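3-oxoacyl-[acyl-carrier-protein] synthase (Arabidopsis thaliana, PDB 2IX4) catalyses the condensation steps of mitochondrial fatty acid synthesis, adding two carbons from malonyl-ACP to a growing acyl chain. Local coordinates at residues A[12-17]-A[354-359]; A[60-65]-A[208-213]; A[333-338]-A[348-353]. All coordinates share one frame; numbering follows the deposited sequence.

Contact 1 of 3, residues A[12-17]-A[354-359]; sequences TPLGRG and KGATGH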
loop_
_atom_site.group_PDB
_atom_site.type_symbol
_atom_site.label_atom_id
_atom_site.label_comp_id
_atom_site.label_asym_id
_atom_site.label_seq_id
_atom_site.Cartn_x
_atom_site.Cartn_y
_atom_site.Cartn_z
ATOM N N THR A 12 -16.905 12.316 5.889
ATOM C CA THR A 12 -16.879 12.785 4.495
ATOM C C THR A 12 -17.150 14.290 4.420
ATOM O O THR A 12 -17.493 14.905 5.435
ATOM C CB THR A 12 -17.937 12.044 3.623
ATOM O OG1 THR A 12 -19.257 12.455 4.007
ATOM C CG2 THR A 12 -17.811 10.528 3.747
ATOM N N PRO A 13 -17.001 14.894 3.219
ATOM C CA PRO A 13 -17.421 16.285 3.020
ATOM C C PRO A 13 -18.924 16.540 3.204
ATOM O O PRO A 13 -19.349 17.698 3.212
ATOM C CB PRO A 13 -17.001 16.571 1.573
ATOM C CG PRO A 13 -15.913 15.578 1.301
ATOM C CD PRO A 13 -16.384 14.349 1.994
ATOM N N LEU A 14 -19.712 15.475 3.343
ATOM C CA LEU A 14 -21.135 15.592 3.663
ATOM C C LEU A 14 -21.396 15.391 5.154
ATOM O O LEU A 14 -22.552 15.316 5.583
ATOM C CB LEU A 14 -21.968 14.600 2.842
ATOM C CG LEU A 14 -21.893 14.683 1.311
ATOM C CD1 LEU A 14 -22.678 13.541 0.682
ATOM C CD2 LEU A 14 -22.392 16.032 0.798
ATOM N N GLY A 15 -20.323 15.291 5.936
ATOM C CA GLY A 15 -20.436 15.209 7.390
ATOM C C GLY A 15 -19.695 14.049 8.026
ATOM O O GLY A 15 -19.259 13.118 7.345
ATOM N N ARG A 16 -19.547 14.121 9.344
ATOM C CA ARG A 16 -18.973 13.030 10.110
ATOM C C ARG A 16 -20.098 12.096 10.531
ATOM O O ARG A 16 -21.086 12.534 11.125
ATOM C CB ARG A 16 -18.212 13.575 11.326
ATOM C CG ARG A 16 -17.551 12.518 12.213
ATOM C CD ARG A 16 -18.424 12.165 13.404
ATOM N NE ARG A 16 -18.763 13.358 14.177
ATOM C CZ ARG A 16 -19.711 13.417 15.106
ATOM N NH1 ARG A 16 -20.434 12.343 15.404
ATOM N NH2 ARG A 16 -19.933 14.556 15.742
ATOM N N GLY A 17 -19.948 10.812 10.213
ATOM C CA GLY A 17 -20.959 9.810 10.547
ATOM C C GLY A 17 -21.740 9.333 9.337
ATOM O O GLY A 17 -21.970 10.098 8.395
ATOM N N LYS A 354 -19.727 11.162 -6.824
ATOM C CA LYS A 354 -18.604 12.102 -6.748
ATOM C C LYS A 354 -18.989 13.560 -7.024
ATOM O O LYS A 354 -18.228 14.475 -6.707
ATOM C CB LYS A 354 -17.458 11.654 -7.664
ATOM C CG LYS A 354 -16.688 10.450 -7.121
ATOM C CD LYS A 354 -15.377 10.245 -7.865
ATOM C CE LYS A 354 -14.530 9.138 -7.253
ATOM N NZ LYS A 354 -15.148 7.790 -7.412
ATOM N N GLY A 355 -20.162 13.777 -7.611
ATOM C CA GLY A 355 -20.717 15.127 -7.723
ATOM C C GLY A 355 -20.957 15.742 -6.350
ATOM O O GLY A 355 -20.845 16.956 -6.181
ATOM N N ALA A 356 -21.266 14.888 -5.372
ATOM C CA ALA A 356 -21.589 15.304 -4.004
ATOM C C ALA A 356 -20.386 15.301 -3.053
ATOM O O ALA A 356 -20.193 16.245 -2.282
ATOM C CB ALA A 356 -22.694 14.419 -3.443
ATOM N N THR A 357 -19.594 14.233 -3.102
ATOM C CA THR A 357 -18.469 14.051 -2.185
ATOM C C THR A 357 -17.155 14.594 -2.736
ATOM O O THR A 357 -16.219 14.841 -1.979
ATOM C CB THR A 357 -18.238 12.560 -1.859
ATOM O OG1 THR A 357 -17.960 11.844 -3.071
ATOM C CG2 THR A 357 -19.447 11.954 -1.161
ATOM N N GLY A 358 -17.084 14.769 -4.053
ATOM C CA GLY A 358 -15.805 14.987 -4.718
ATOM C C GLY A 358 -15.054 13.667 -4.820
ATOM O O GLY A 358 -15.580 12.607 -4.450
ATOM N N HIS A 359 -13.823 13.725 -5.318
ATOM C CA HIS A 359 -12.978 12.540 -5.409
ATOM C C HIS A 359 -12.181 12.354 -4.117
ATOM O O HIS A 359 -11.202 13.069 -3.872
ATOM C CB HIS A 359 -12.034 12.647 -6.611
ATOM C CG HIS A 359 -11.420 11.344 -7.021
ATOM N ND1 HIS A 359 -11.354 10.251 -6.182
ATOM C CD2 HIS A 359 -10.815 10.970 -8.172
ATOM C CE1 HIS A 359 -10.758 9.253 -6.808
ATOM N NE2 HIS A 359 -10.420 9.664 -8.016
#
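Pro-13 and Leu-14, at the tip of a tight beta hairpin closed by a type I turn from Thr-12 to Gly-15, meet the last residues of the short helix 354-357. The Pro-13 ring can be followed atom by atom, and each atom finds the same partner. Pro-13 CB lies 4.0 Å from Thr-357 O, Pro-13 CG at the tip comes closest to Thr-357 O at 3.4 Å, and CD draws back again. These are van der Waals contacts of ring carbons with an oxygen; Thr-357 O, buried here, has no hydrogen-bond partner in the model. Leu-14 packs beside it: CD1 touches Thr-357 CG2 at 4.0 Å, the two side chains crossing at about a right angle, while CD2 approaches Ala-356 O. An ST turn holds the loop in shape, Leu-14 N donating to Thr-12 OG1 over 3.1 Å. At the helix end, Thr-357 OG1 donates, in the carbonyl plane, to a lone pair of Gly-358 O at 2.9 Å. Replacing Thr-357 with alanine removes CG2 and OG1, which is likely to leave a gap beside Leu-14 CD1 and Gly-358 O without its hydroxyl donor. The predicted active-site residue His-359 follows directly in the chain. Around the turn, Leu-25 of helix 18-26 touches both Leu-14 and Ala-356, and helix 364-378 meets Thr-12 through Val-367 and Thr-357 through Phe-371.

Contact 2 of 3, residues A[60-65]-A[208-213]; sequences KVAAFV and SSIDAL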
loop_
_atom_site.group_PDB
_atom_site.type_symbol
_atom_site.label_atom_id
_atom_site.label_comp_id
_atom_site.label_asym_id
_atom_site.label_seq_id
_atom_site.Cartn_x
_atom_site.Cartn_y
_atom_site.Cartn_z
ATOM N N LYS A 60 -9.423 25.728 -7.916
ATOM C CA LYS A 60 -9.642 26.439 -6.653
ATOM C C LYS A 60 -10.933 25.988 -5.967
ATOM O O LYS A 60 -11.627 26.784 -5.322
ATOM C CB LYS A 60 -9.634 27.959 -6.873
ATOM C CG LYS A 60 -8.293 28.515 -7.377
ATOM C CD LYS A 60 -8.330 30.027 -7.479
ATOM C CE LYS A 60 -7.002 30.599 -7.958
ATOM N NZ LYS A 60 -6.785 30.410 -9.423
ATOM N N VAL A 61 -11.241 24.701 -6.118
ATOM C CA VAL A 61 -12.407 24.073 -5.484
ATOM C C VAL A 61 -11.996 22.749 -4.848
ATOM O O VAL A 61 -11.085 22.075 -5.336
ATOM C CB VAL A 61 -13.597 23.848 -6.482
ATOM C CG1 VAL A 61 -14.166 25.179 -6.973
ATOM C CG2 VAL A 61 -13.183 22.967 -7.670
ATOM N N ALA A 62 -12.656 22.388 -3.749
ATOM C CA ALA A 62 -12.378 21.130 -3.061
ATOM C C ALA A 62 -13.528 20.757 -2.133
ATOM O O ALA A 62 -14.351 21.607 -1.786
ATOM C CB ALA A 62 -11.057 21.214 -2.285
ATOM N N ALA A 63 -13.581 19.486 -1.742
ATOM C CA ALA A 63 -14.620 18.996 -0.843
ATOM C C ALA A 63 -14.027 18.663 0.517
ATOM O O ALA A 63 -13.212 17.752 0.636
ATOM C CB ALA A 63 -15.294 17.787 -1.440
ATOM N N PHE A 64 -14.461 19.398 1.538
ATOM C CA PHE A 64 -13.834 19.361 2.858
ATOM C C PHE A 64 -14.680 18.665 3.912
ATOM O O PHE A 64 -15.896 18.853 3.972
ATOM C CB PHE A 64 -13.555 20.787 3.354
ATOM C CG PHE A 64 -12.539 21.538 2.539
ATOM C CD1 PHE A 64 -12.935 22.310 1.452
ATOM C CD2 PHE A 64 -11.191 21.494 2.876
ATOM C CE1 PHE A 64 -12.000 23.017 0.697
ATOM C CE2 PHE A 64 -10.250 22.199 2.132
ATOM C CZ PHE A 64 -10.658 22.959 1.035
ATOM N N VAL A 65 -14.021 17.886 4.763
ATOM C CA VAL A 65 -14.645 17.376 5.979
ATOM C C VAL A 65 -14.950 18.561 6.904
ATOM O O VAL A 65 -14.065 19.378 7.162
ATOM C CB VAL A 65 -13.714 16.369 6.700
ATOM C CG1 VAL A 65 -14.187 16.111 8.130
ATOM C CG2 VAL A 65 -13.611 15.069 5.907
ATOM N N SER A 208 -6.365 12.605 3.302
ATOM C CA SER A 208 -6.443 14.015 3.630
ATOM C C SER A 208 -5.347 14.709 2.856
ATOM O O SER A 208 -4.278 15.007 3.388
ATOM C CB SER A 208 -6.271 14.242 5.123
ATOM O OG SER A 208 -6.554 15.591 5.436
ATOM N N SER A 209 -5.620 14.948 1.582
ATOM C CA SER A 209 -4.609 15.453 0.674
ATOM C C SER A 209 -5.025 16.772 0.020
ATOM O O SER A 209 -4.678 17.037 -1.129
ATOM C CB SER A 209 -4.287 14.387 -0.381
ATOM O OG SER A 209 -2.950 14.514 -0.832
ATOM N N ILE A 210 -5.768 17.605 0.752
ATOM C CA ILE A 210 -6.074 18.953 0.267
ATOM C C ILE A 210 -5.060 19.942 0.836
ATOM O O ILE A 210 -5.169 20.382 1.981
ATOM C CB ILE A 210 -7.531 19.413 0.561
ATOM C CG1 ILE A 210 -8.546 18.379 0.056
ATOM C CG2 ILE A 210 -7.789 20.783 -0.090
ATOM C CD1 ILE A 210 -9.983 18.674 0.445
ATOM N N ASP A 211 -4.067 20.268 0.013
ATOM C CA ASP A 211 -2.976 21.156 0.391
ATOM C C ASP A 211 -2.308 21.681 -0.871
ATOM O O ASP A 211 -2.561 21.173 -1.966
ATOM C CB ASP A 211 -1.954 20.424 1.275
ATOM C CG ASP A 211 -1.496 19.101 0.676
ATOM O OD1 ASP A 211 -0.738 19.105 -0.319
ATOM O OD2 ASP A 211 -1.893 18.048 1.212
ATOM N N ALA A 212 -1.445 22.679 -0.701
ATOM C CA ALA A 212 -0.815 23.390 -1.815
ATOM C C ALA A 212 -0.227 22.482 -2.891
ATOM O O ALA A 212 -0.584 22.593 -4.066
ATOM C CB ALA A 212 0.250 24.333 -1.290
ATOM N N LEU A 213 0.664 21.581 -2.482
ATOM C CA LEU A 213 1.395 20.751 -3.434
ATOM C C LEU A 213 0.532 19.670 -4.080
ATOM O O LEU A 213 0.732 19.331 -5.247
ATOM C CB LEU A 213 2.647 20.147 -2.787
ATOM C CG LEU A 213 3.730 19.642 -3.745
ATOM C CD1 LEU A 213 4.071 20.692 -4.815
ATOM C CD2 LEU A 213 4.979 19.216 -2.972
#
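Ile-210 meets Ala-62, Ala-63 and Phe-64 where a core strand of the thiolase fold gives way to a helix: segment 208-213 links strand 200-207 to helix 212-220, while strand 61-63 pairs antiparallel with 32-34 in a separate two-stranded sheet. At the start of the segment, Ser-208 OG is bonded to Glu-250 OE1, and the other oxygen of that carboxylate takes Val-65 N, so one acidic side chain ties the flanks of both segments. Two residues on, Ile-210 carries the contact. With CG1 anti to the carbonyl carbon (chi1 -53°) and CG2 anti to the backbone N, its two branches divide the work. CG2 packs against CE2 and CZ of Phe-64, the approach of Ile-210 CG2 to Phe-64 CE2 being 3.6 Å. CD1 comes over a face of the same ring, offset toward the rim, in a CH-pi contact 4.2 Å from the centroid of Phe-64 and 23° off the normal. The same Ile-210 CD1 also touches Ala-62 CB at 3.9 Å. Arg-33 adds a cation-pi contact to the Phe-64 ring. Asp-211 is the N-cap of helix 212-220, its carboxylate capping a backbone N in the first turn. Ala-212 opens the helix, and Leu-213 packs on Phe-149 of the second subunit. Of all the approaches between the segments, the shortest brings the Ile-210 methyl CD1 to 3.4 Å from the backbone oxygen Ala-63 O.

Contact 3 of 3, residues A[333-338]-A[348-353]; sequences RAIKTV and LAFSST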
loop_
_atom_site.group_PDB
_atom_site.type_symbol
_atom_site.label_atom_id
_atom_site.label_comp_id
_atom_site.label_asym_id
_atom_site.label_seq_id
_atom_site.Cartn_x
_atom_site.Cartn_y
_atom_site.Cartn_z
ATOM N N ARG A 333 -18.914 3.286 -21.448
ATOM C CA ARG A 333 -18.711 2.312 -22.518
ATOM C C ARG A 333 -18.538 0.902 -21.946
ATOM O O ARG A 333 -19.111 -0.062 -22.459
ATOM C CB ARG A 333 -17.481 2.711 -23.333
ATOM C CG ARG A 333 -17.516 2.293 -24.786
ATOM C CD ARG A 333 -16.463 3.040 -25.599
ATOM N NE ARG A 333 -16.767 4.467 -25.735
ATOM C CZ ARG A 333 -16.016 5.457 -25.253
ATOM N NH1 ARG A 333 -14.890 5.203 -24.597
ATOM N NH2 ARG A 333 -16.391 6.716 -25.441
ATOM N N ALA A 334 -17.761 0.800 -20.870
ATOM C CA ALA A 334 -17.503 -0.468 -20.192
ATOM C C ALA A 334 -18.756 -1.045 -19.527
ATOM O O ALA A 334 -18.974 -2.259 -19.560
ATOM C CB ALA A 334 -16.389 -0.301 -19.171
ATOM N N ILE A 335 -19.572 -0.174 -18.930
ATOM C CA ILE A 335 -20.853 -0.581 -18.341
ATOM C C ILE A 335 -21.804 -1.108 -19.427
ATOM O O ILE A 335 -22.515 -2.091 -19.210
ATOM C CB ILE A 335 -21.503 0.560 -17.504
ATOM C CG1 ILE A 335 -20.658 0.847 -16.259
ATOM C CG2 ILE A 335 -22.938 0.201 -17.096
ATOM C CD1 ILE A 335 -21.012 2.147 -15.532
ATOM N N LYS A 336 -21.793 -0.466 -20.593
ATOM C CA LYS A 336 -22.542 -0.949 -21.756
ATOM C C LYS A 336 -22.082 -2.326 -22.222
ATOM O O LYS A 336 -22.903 -3.148 -22.627
ATOM C CB LYS A 336 -22.460 0.041 -22.923
ATOM C CG LYS A 336 -23.796 0.669 -23.308
ATOM C CD LYS A 336 -23.699 1.514 -24.578
ATOM C CE LYS A 336 -23.683 0.652 -25.834
ATOM N NZ LYS A 336 -23.762 1.464 -27.083
ATOM N N THR A 337 -20.774 -2.569 -22.175
ATOM C CA THR A 337 -20.199 -3.842 -22.622
ATOM C C THR A 337 -20.530 -4.991 -21.660
ATOM O O THR A 337 -20.836 -6.103 -22.091
ATOM C CB THR A 337 -18.668 -3.723 -22.837
ATOM O OG1 THR A 337 -18.400 -2.721 -23.827
ATOM C CG2 THR A 337 -18.063 -5.048 -23.300
ATOM N N VAL A 338 -20.482 -4.710 -20.362
ATOM C CA VAL A 338 -20.716 -5.731 -19.344
ATOM C C VAL A 338 -22.201 -6.089 -19.219
ATOM O O VAL A 338 -22.556 -7.263 -19.090
ATOM C CB VAL A 338 -20.139 -5.298 -17.970
ATOM C CG1 VAL A 338 -20.574 -6.248 -16.858
ATOM C CG2 VAL A 338 -18.620 -5.225 -18.037
ATOM N N LEU A 348 -30.946 -1.284 -15.679
ATOM C CA LEU A 348 -29.848 -1.075 -14.738
ATOM C C LEU A 348 -29.831 0.354 -14.203
ATOM O O LEU A 348 -29.836 1.317 -14.976
ATOM C CB LEU A 348 -28.493 -1.416 -15.381
ATOM C CG LEU A 348 -27.219 -1.149 -14.564
ATOM C CD1 LEU A 348 -27.043 -2.154 -13.423
ATOM C CD2 LEU A 348 -25.992 -1.147 -15.461
ATOM N N ALA A 349 -29.819 0.475 -12.878
ATOM C CA ALA A 349 -29.641 1.761 -12.217
ATOM C C ALA A 349 -28.161 1.986 -11.960
ATOM O O ALA A 349 -27.482 1.112 -11.423
ATOM C CB ALA A 349 -30.419 1.806 -10.909
ATOM N N PHE A 350 -27.658 3.148 -12.362
ATOM C CA PHE A 350 -26.278 3.512 -12.063
ATOM C C PHE A 350 -26.107 5.009 -11.852
ATOM O O PHE A 350 -26.818 5.818 -12.446
ATOM C CB PHE A 350 -25.304 2.973 -13.123
ATOM C CG PHE A 350 -25.455 3.604 -14.473
ATOM C CD1 PHE A 350 -24.610 4.633 -14.869
ATOM C CD2 PHE A 350 -26.431 3.157 -15.359
ATOM C CE1 PHE A 350 -24.741 5.216 -16.123
ATOM C CE2 PHE A 350 -26.572 3.736 -16.617
ATOM C CZ PHE A 350 -25.726 4.767 -16.998
ATOM N N SER A 351 -25.165 5.360 -10.980
ATOM C CA SER A 351 -24.854 6.750 -10.683
ATOM C C SER A 351 -23.426 6.873 -10.185
ATOM O O SER A 351 -22.819 5.882 -9.773
ATOM C CB SER A 351 -25.817 7.300 -9.626
ATOM O OG SER A 351 -25.691 6.594 -8.402
ATOM N N SER A 352 -22.892 8.090 -10.241
ATOM C CA SER A 352 -21.665 8.427 -9.532
ATOM C C SER A 352 -21.983 9.443 -8.444
ATOM O O SER A 352 -22.659 10.442 -8.698
ATOM C CB SER A 352 -20.612 8.993 -10.474
ATOM O OG SER A 352 -19.511 9.485 -9.727
ATOM N N THR A 353 -21.493 9.180 -7.236
ATOM C CA THR A 353 -21.761 10.043 -6.088
ATOM C C THR A 353 -20.671 11.104 -5.887
ATOM O O THR A 353 -20.705 11.870 -4.916
ATOM C CB THR A 353 -21.959 9.214 -4.795
ATOM O OG1 THR A 353 -20.972 8.182 -4.728
ATOM C CG2 THR A 353 -23.330 8.579 -4.780
#
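Ile-335 packs tightly against Leu-348 and more loosely against Phe-350. In the close half of the contact, Ile-335 CG2 lies 3.7 Å from Leu-348 CD2, and the two side chains cross at about a right angle. The leucine gets there because its CG is anti to the backbone N (chi1 175°), which carries the branched end out to the helix. The other branch of the isoleucine is less intimate: Ile-335 CD1 stands 4.4 Å from Phe-350 CD1, approaching the ring obliquely. That ring has a further neighbour in Phe-398, their planes at about 35°. The topology is a beta-alpha-beta crossover of the C-terminal half of the thiolase fold: strand 316-318 leads through helix 325-339 and the short helix 341-344 to strand 349-351, which lies parallel beside it. Ile-335 is on the face of the helix turned to that strand, and Ala-334 on the face packed against helix 294-307. The solvent side of the helix is polar. Lys-336 is exposed and makes no contact with segment 348-353, and Thr-337, also exposed, folds its hydroxyl back on the helix. There Arg-333 O receives two bonds from one residue, from Thr-337 N at 3.0 Å and from Thr-337 OG1 at 3.1 Å, reaching it from opposite faces of the carbonyl plane; the hydroxyl sits 35° out of that plane. Further along the other segment, the buried Ser-352 OG is hydrogen-bonded to Ala-321 O and makes a weak capping bond to Lys-354 N.

In the fold
All three contacts are buried, and held by van der Waals packing without hydrogen bonds between the segments, yet they differ in depth. Contact 1 lies nearest the middle of the chain, its centre about 9 Å from the chain's centre, against about 15 Å for contact 2 and 18 Å for contact 3. Contacts 1 and 2 touch directly: Ala-63 packs on Thr-357 O, and Pro-13 on the backbone of 63-64. Strand 349-351 of contact 3 leads into helix 354-357 of contact 1, and both contacts reach the large mixed sheet, whereas strand 61-63 of contact 2 belongs to a separate two-stranded one. Only contact 3 has a helix with exposed side chains.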